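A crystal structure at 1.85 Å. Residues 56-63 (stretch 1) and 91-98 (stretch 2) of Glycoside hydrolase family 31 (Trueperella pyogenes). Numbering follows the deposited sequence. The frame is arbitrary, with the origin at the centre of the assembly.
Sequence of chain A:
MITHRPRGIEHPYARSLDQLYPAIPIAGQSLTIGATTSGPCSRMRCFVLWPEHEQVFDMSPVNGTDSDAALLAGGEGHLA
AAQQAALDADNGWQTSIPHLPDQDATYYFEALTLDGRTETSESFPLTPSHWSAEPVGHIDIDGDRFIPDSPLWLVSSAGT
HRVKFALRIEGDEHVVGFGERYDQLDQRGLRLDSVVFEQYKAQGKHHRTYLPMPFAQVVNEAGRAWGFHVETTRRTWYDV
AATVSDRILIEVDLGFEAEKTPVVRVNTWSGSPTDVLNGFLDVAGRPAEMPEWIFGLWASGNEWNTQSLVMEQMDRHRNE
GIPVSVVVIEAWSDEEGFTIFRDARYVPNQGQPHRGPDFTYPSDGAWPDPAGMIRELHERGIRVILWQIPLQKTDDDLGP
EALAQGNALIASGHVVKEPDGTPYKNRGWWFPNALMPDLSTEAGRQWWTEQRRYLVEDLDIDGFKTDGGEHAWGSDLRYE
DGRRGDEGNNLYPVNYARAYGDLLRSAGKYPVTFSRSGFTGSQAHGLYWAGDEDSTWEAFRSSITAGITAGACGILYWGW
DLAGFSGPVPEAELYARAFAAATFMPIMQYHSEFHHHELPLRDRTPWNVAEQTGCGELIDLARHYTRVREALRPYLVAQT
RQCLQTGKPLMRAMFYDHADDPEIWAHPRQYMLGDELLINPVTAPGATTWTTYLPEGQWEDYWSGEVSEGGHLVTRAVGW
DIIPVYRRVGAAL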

ATOM      1  N   VAL A  56     -33.269  26.208 -14.417  1.00 43.54           N
ATOM      2  CA  VAL A  56     -31.996  26.641 -14.975  1.00 40.71           C
ATOM      3  C   VAL A  56     -31.193  27.244 -13.829  1.00 39.01           C
ATOM      4  O   VAL A  56     -31.706  28.080 -13.093  1.00 38.55           O
ATOM      5  CB  VAL A  56     -32.200  27.712 -16.072  1.00 41.98           C
ATOM      6  CG1 VAL A  56     -30.894  27.976 -16.818  1.00 40.40           C
ATOM      7  CG2 VAL A  56     -33.324  27.296 -17.027  1.00 43.77           C
ATOM      8  N   PHE A  57     -29.952  26.802 -13.669  1.00 36.57           N
ATOM      9  CA  PHE A  57     -29.051  27.340 -12.659  1.00 36.99           C
ATOM     10  C   PHE A  57     -27.934  28.125 -13.345  1.00 36.20           C
ATOM     11  O   PHE A  57     -27.350  27.650 -14.321  1.00 34.76           O
ATOM     12  CB  PHE A  57     -28.461  26.203 -11.827  1.00 36.88           C
ATOM     13  CG  PHE A  57     -29.491  25.397 -11.081  1.00 38.32           C
ATOM     14  CD1 PHE A  57     -30.127  24.324 -11.687  1.00 38.73           C
ATOM     15  CD2 PHE A  57     -29.807  25.698  -9.760  1.00 40.59           C
ATOM     16  CE1 PHE A  57     -31.081  23.583 -11.001  1.00 39.96           C
ATOM     17  CE2 PHE A  57     -30.767  24.969  -9.071  1.00 41.52           C
ATOM     18  CZ  PHE A  57     -31.401  23.905  -9.692  1.00 41.19           C
ATOM     19  N   ASP A  58     -27.661  29.326 -12.849  1.00 37.04           N
ATOM     20  CA  ASP A  58     -26.509  30.121 -13.286  1.00 36.80           C
ATOM     21  C   ASP A  58     -25.305  29.684 -12.485  1.00 34.42           C
ATOM     22  O   ASP A  58     -25.226  29.927 -11.289  1.00 35.53           O
ATOM     23  CB  ASP A  58     -26.725  31.619 -13.048  1.00 39.82           C
ATOM     24  CG  ASP A  58     -27.660  32.241 -14.052  1.00 43.40           C
ATOM     25  OD1 ASP A  58     -27.440  32.072 -15.282  1.00 44.97           O
ATOM     26  OD2 ASP A  58     -28.605  32.921 -13.607  1.00 47.26           O
ATOM     27  N   MET A  59     -24.359  29.051 -13.151  1.00 32.16           N
ATOM     28  CA  MET A  59     -23.184  28.518 -12.486  1.00 30.92           C
ATOM     29  C   MET A  59     -22.170  29.632 -12.233  1.00 31.33           C
ATOM     30  O   MET A  59     -22.172  30.662 -12.914  1.00 30.84           O
ATOM     31  CB  MET A  59     -22.586  27.377 -13.312  1.00 29.75           C
ATOM     32  CG  MET A  59     -23.571  26.243 -13.572  1.00 29.22           C
ATOM     33  SD  MET A  59     -22.913  24.944 -14.611  1.00 29.15           S
ATOM     34  CE  MET A  59     -21.887  24.034 -13.440  1.00 29.89           C
ATOM     35  N   SER A  60     -21.331  29.427 -11.227  1.00 31.02           N
ATOM     36  CA  SER A  60     -20.310  30.381 -10.821  1.00 32.27           C
ATOM     37  C   SER A  60     -18.916  29.802 -11.070  1.00 31.65           C
ATOM     38  O   SER A  60     -18.732  28.584 -10.923  1.00 29.22           O
ATOM     39  CB  SER A  60     -20.460  30.674  -9.335  1.00 34.99           C
ATOM     40  OG  SER A  60     -21.617  31.459  -9.102  1.00 37.37           O
ATOM     41  N   PRO A  61     -17.928  30.660 -11.407  1.00 32.23           N
ATOM     42  CA  PRO A  61     -16.592  30.126 -11.593  1.00 32.87           C
ATOM     43  C   PRO A  61     -15.965  29.796 -10.239  1.00 34.87           C
ATOM     44  O   PRO A  61     -16.173  30.508  -9.267  1.00 35.50           O
ATOM     45  CB  PRO A  61     -15.827  31.267 -12.305  1.00 33.67           C
ATOM     46  CG  PRO A  61     -16.802  32.374 -12.507  1.00 33.44           C
ATOM     47  CD  PRO A  61     -17.934  32.132 -11.559  1.00 33.95           C
ATOM     48  N   VAL A  62     -15.210  28.713 -10.189  1.00 35.67           N
ATOM     49  CA  VAL A  62     -14.696  28.227  -8.921  1.00 38.19           C
ATOM     50  C   VAL A  62     -13.282  27.730  -9.134  1.00 39.81           C
ATOM     51  O   VAL A  62     -12.903  27.449 -10.258  1.00 39.51           O
ATOM     52  CB  VAL A  62     -15.663  27.134  -8.375  1.00 37.63           C
ATOM     53  CG1 VAL A  62     -15.479  25.809  -9.102  1.00 36.27           C
ATOM     54  CG2 VAL A  62     -15.551  26.983  -6.870  1.00 40.23           C
ATOM     55  N   ASN A  63     -12.490  27.696  -8.062  1.00 42.59           N
ATOM     56  CA  ASN A  63     -11.241  26.922  -8.037  1.00 44.78           C
ATOM     57  C   ASN A  63     -11.432  25.750  -7.108  1.00 44.56           C
ATOM     58  O   ASN A  63     -12.332  25.765  -6.266  1.00 44.53           O
ATOM     59  CB  ASN A  63     -10.072  27.766  -7.551  1.00 47.14           C
ATOM     60  CG  ASN A  63      -9.824  28.964  -8.434  1.00 48.27           C
ATOM     61  OD1 ASN A  63      -9.897  28.872  -9.655  1.00 47.80           O
ATOM     62  ND2 ASN A  63      -9.525  30.100  -7.819  1.00 50.45           N
ATOM     63  N   ASN A  91     -11.104  25.428 -16.384  1.00 45.68           N
ATOM     64  CA  ASN A  91     -11.913  26.480 -15.817  1.00 41.45           C
ATOM     65  C   ASN A  91     -13.139  25.804 -15.243  1.00 37.30           C
ATOM     66  O   ASN A  91     -14.009  25.351 -15.986  1.00 33.64           O
ATOM     67  CB  ASN A  91     -12.282  27.476 -16.906  1.00 41.87           C
ATOM     68  CG  ASN A  91     -11.055  28.044 -17.605  1.00 42.98           C
ATOM     69  OD1 ASN A  91     -10.811  27.762 -18.781  1.00 42.88           O
ATOM     70  ND2 ASN A  91     -10.255  28.807 -16.864  1.00 44.60           N
ATOM     71  N   GLY A  92     -13.167  25.694 -13.919  1.00 35.20           N
ATOM     72  CA  GLY A  92     -14.270  25.081 -13.212  1.00 33.78           C
ATOM     73  C   GLY A  92     -15.442  26.027 -13.045  1.00 32.33           C
ATOM     74  O   GLY A  92     -15.259  27.223 -12.810  1.00 32.82           O
ATOM     75  N   TRP A  93     -16.643  25.465 -13.164  1.00 30.52           N
ATOM     76  CA  TRP A  93     -17.901  26.150 -12.885  1.00 29.21           C
ATOM     77  C   TRP A  93     -18.718  25.266 -11.955  1.00 29.15           C
ATOM     78  O   TRP A  93     -18.607  24.039 -12.021  1.00 28.18           O
ATOM     79  CB  TRP A  93     -18.659  26.354 -14.191  1.00 27.92           C
ATOM     80  CG  TRP A  93     -17.989  27.310 -15.111  1.00 27.63           C
ATOM     81  CD1 TRP A  93     -16.988  27.035 -16.016  1.00 27.15           C
ATOM     82  CD2 TRP A  93     -18.285  28.699 -15.250  1.00 28.19           C
ATOM     83  NE1 TRP A  93     -16.652  28.166 -16.699  1.00 27.32           N
ATOM     84  CE2 TRP A  93     -17.427  29.208 -16.251  1.00 28.18           C
ATOM     85  CE3 TRP A  93     -19.203  29.565 -14.634  1.00 28.94           C
ATOM     86  CZ2 TRP A  93     -17.452  30.545 -16.638  1.00 28.70           C
ATOM     87  CZ3 TRP A  93     -19.218  30.904 -15.017  1.00 29.68           C
ATOM     88  CH2 TRP A  93     -18.348  31.376 -16.000  1.00 29.55           C
ATOM     89  N   GLN A  94     -19.559  25.878 -11.125  1.00 30.02           N
ATOM     90  CA  GLN A  94     -20.280  25.150 -10.088  1.00 30.86           C
ATOM     91  C   GLN A  94     -21.628  25.782  -9.751  1.00 31.27           C
ATOM     92  O   GLN A  94     -21.794  27.000  -9.801  1.00 31.23           O
ATOM     93  CB  GLN A  94     -19.411  25.054  -8.828  1.00 32.58           C
ATOM     94  CG  GLN A  94     -19.959  24.152  -7.747  1.00 33.97           C
ATOM     95  CD  GLN A  94     -19.158  24.236  -6.462  1.00 36.17           C
ATOM     96  OE1 GLN A  94     -18.147  23.558  -6.310  1.00 37.15           O
ATOM     97  NE2 GLN A  94     -19.614  25.069  -5.528  1.00 37.58           N
ATOM     98  N   THR A  95     -22.585  24.923  -9.433  1.00 31.36           N
ATOM     99  CA  THR A  95     -23.833  25.319  -8.807  1.00 33.42           C
ATOM    100  C   THR A  95     -24.194  24.225  -7.813  1.00 34.13           C
ATOM    101  O   THR A  95     -23.497  23.219  -7.733  1.00 33.60           O
ATOM    102  CB  THR A  95     -24.955  25.527  -9.860  1.00 33.68           C
ATOM    103  OG1 THR A  95     -26.113  26.085  -9.232  1.00 35.49           O
ATOM    104  CG2 THR A  95     -25.340  24.209 -10.582  1.00 32.73           C
ATOM    105  N   SER A  96     -25.267  24.419  -7.055  1.00 36.39           N
ATOM    106  CA  SER A  96     -25.789  23.362  -6.187  1.00 38.11           C
ATOM    107  C   SER A  96     -27.306  23.407  -6.041  1.00 39.57           C
ATOM    108  O   SER A  96     -27.955  24.409  -6.370  1.00 39.54           O
ATOM    109  CB  SER A  96     -25.116  23.388  -4.813  1.00 39.94           C
ATOM    110  OG  SER A  96     -25.288  24.646  -4.196  1.00 43.15           O
ATOM    111  N   ILE A  97     -27.849  22.275  -5.601  1.00 40.15           N
ATOM    112  CA  ILE A  97     -29.263  22.131  -5.263  1.00 43.52           C
ATOM    113  C   ILE A  97     -29.271  21.766  -3.781  1.00 44.85           C
ATOM    114  O   ILE A  97     -28.804  20.692  -3.440  1.00 44.01           O
ATOM    115  CB  ILE A  97     -29.936  21.019  -6.096  1.00 43.12           C
ATOM    116  CG1 ILE A  97     -29.783  21.304  -7.595  1.00 42.58           C
ATOM    117  CG2 ILE A  97     -31.413  20.900  -5.714  1.00 44.82           C
ATOM    118  CD1 ILE A  97     -30.208  20.161  -8.502  1.00 41.26           C
ATOM    119  N   PRO A  98     -29.757  22.664  -2.893  1.00 48.30           N
ATOM    120  CA  PRO A  98     -29.645  22.426  -1.434  1.00 49.68           C
ATOM    121  C   PRO A  98     -30.438  21.243  -0.848  1.00 49.76           C
ATOM    122  O   PRO A  98     -30.040  20.703   0.198  1.00 50.15           O
ATOM    123  CB  PRO A  98     -30.134  23.748  -0.820  1.00 52.69           C
ATOM    124  CG  PRO A  98     -30.968  24.381  -1.886  1.00 53.29           C
ATOM    125  CD  PRO A  98     -30.347  23.984  -3.188  1.00 50.51           C
TER
HETATM  126  O   HOH W   1     -25.193  28.579  -8.857  1.00 43.50           O
HETATM  127  O   HOH W   2     -11.215  26.630 -12.230  1.00 36.15           O

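The contact is built on antiparallel backbone pairing, supplemented by two bridging waters and by side-chain packing. The two stretches bury 608 Å² between them, both sides summed. Three direct hydrogen bonds link the backbones; the reciprocal Ser60-Gln94 pair, with the Pro61-Trp93 pair beside it, sets the register. Ser60 N donates to Gln94 O at 2.9 Å with an N-H...O angle of 172°, and Gln94 N donates to Ser60 O at 2.8 Å with a more bent 140°. Further along, Val62 N donates to Gly92 O at 3.0 Å and 160°. Between these lies Pro61, which has no amide hydrogen to give; it sits in the non-hydrogen-bonded pair with Trp93, Pro61 CA and Trp93 CA being 4.4 Å apart, so the ladder loses nothing by it.

The same carbonyls also receive CA-H...O contacts. Trp93 CA lies 3.2 Å from Ser60 O, Pro61 CA 3.4 Å from Gly92 O, and Met59 CA 3.4 Å from Gln94 O, with angles at hydrogen of 139°, 140° and 124°; the last is the most bent.

Water bridges both ends of this ladder. At one end, Val62 O and Gly92 N do not bond directly; water 2 donates to Val62 O at 2.7 Å and its oxygen accepts from Gly92 N at 2.7 Å, satisfying both groups. At the other end, the oxygen of water 1 lies 2.8 Å from Asp58 O, to which it donates, and 2.7 Å from Thr95 OG1, to which it is also hydrogen-bonded. Asp58 O lies 4.4 Å from Thr95 OG1, and the water spans the gap.

Side-chain packing fills in around the backbone. Pro61 and Trp93 share a face of the sheet, and Pro61 CG lies over one face of the six-membered ring of Trp93, 4.2 Å from its centroid and 27° off its normal, a CH-pi contact. Met59, buried, has chi angles m, t, p that bring Met59 CE into apolar contact with Trp93 CB at 4.0 Å and to 3.6 Å from Trp93 O, a fit that its flexible, unbranched chain permits. Phe57 points toward stretch 2, with Phe57 CZ in apolar contact with Ile97 CG1 at 3.7 Å and Phe57 CB 3.5 Å from Thr95 OG1. Ile97 itself points sideways, but the end of its side chain comes nearer and meets the phenyl ring obliquely. On the face occupied by Ser60, Val62 and Gln94, Val62 CG1 approaches Gln94 CB at 4.0 Å, using the aliphatic start of the glutamine chain.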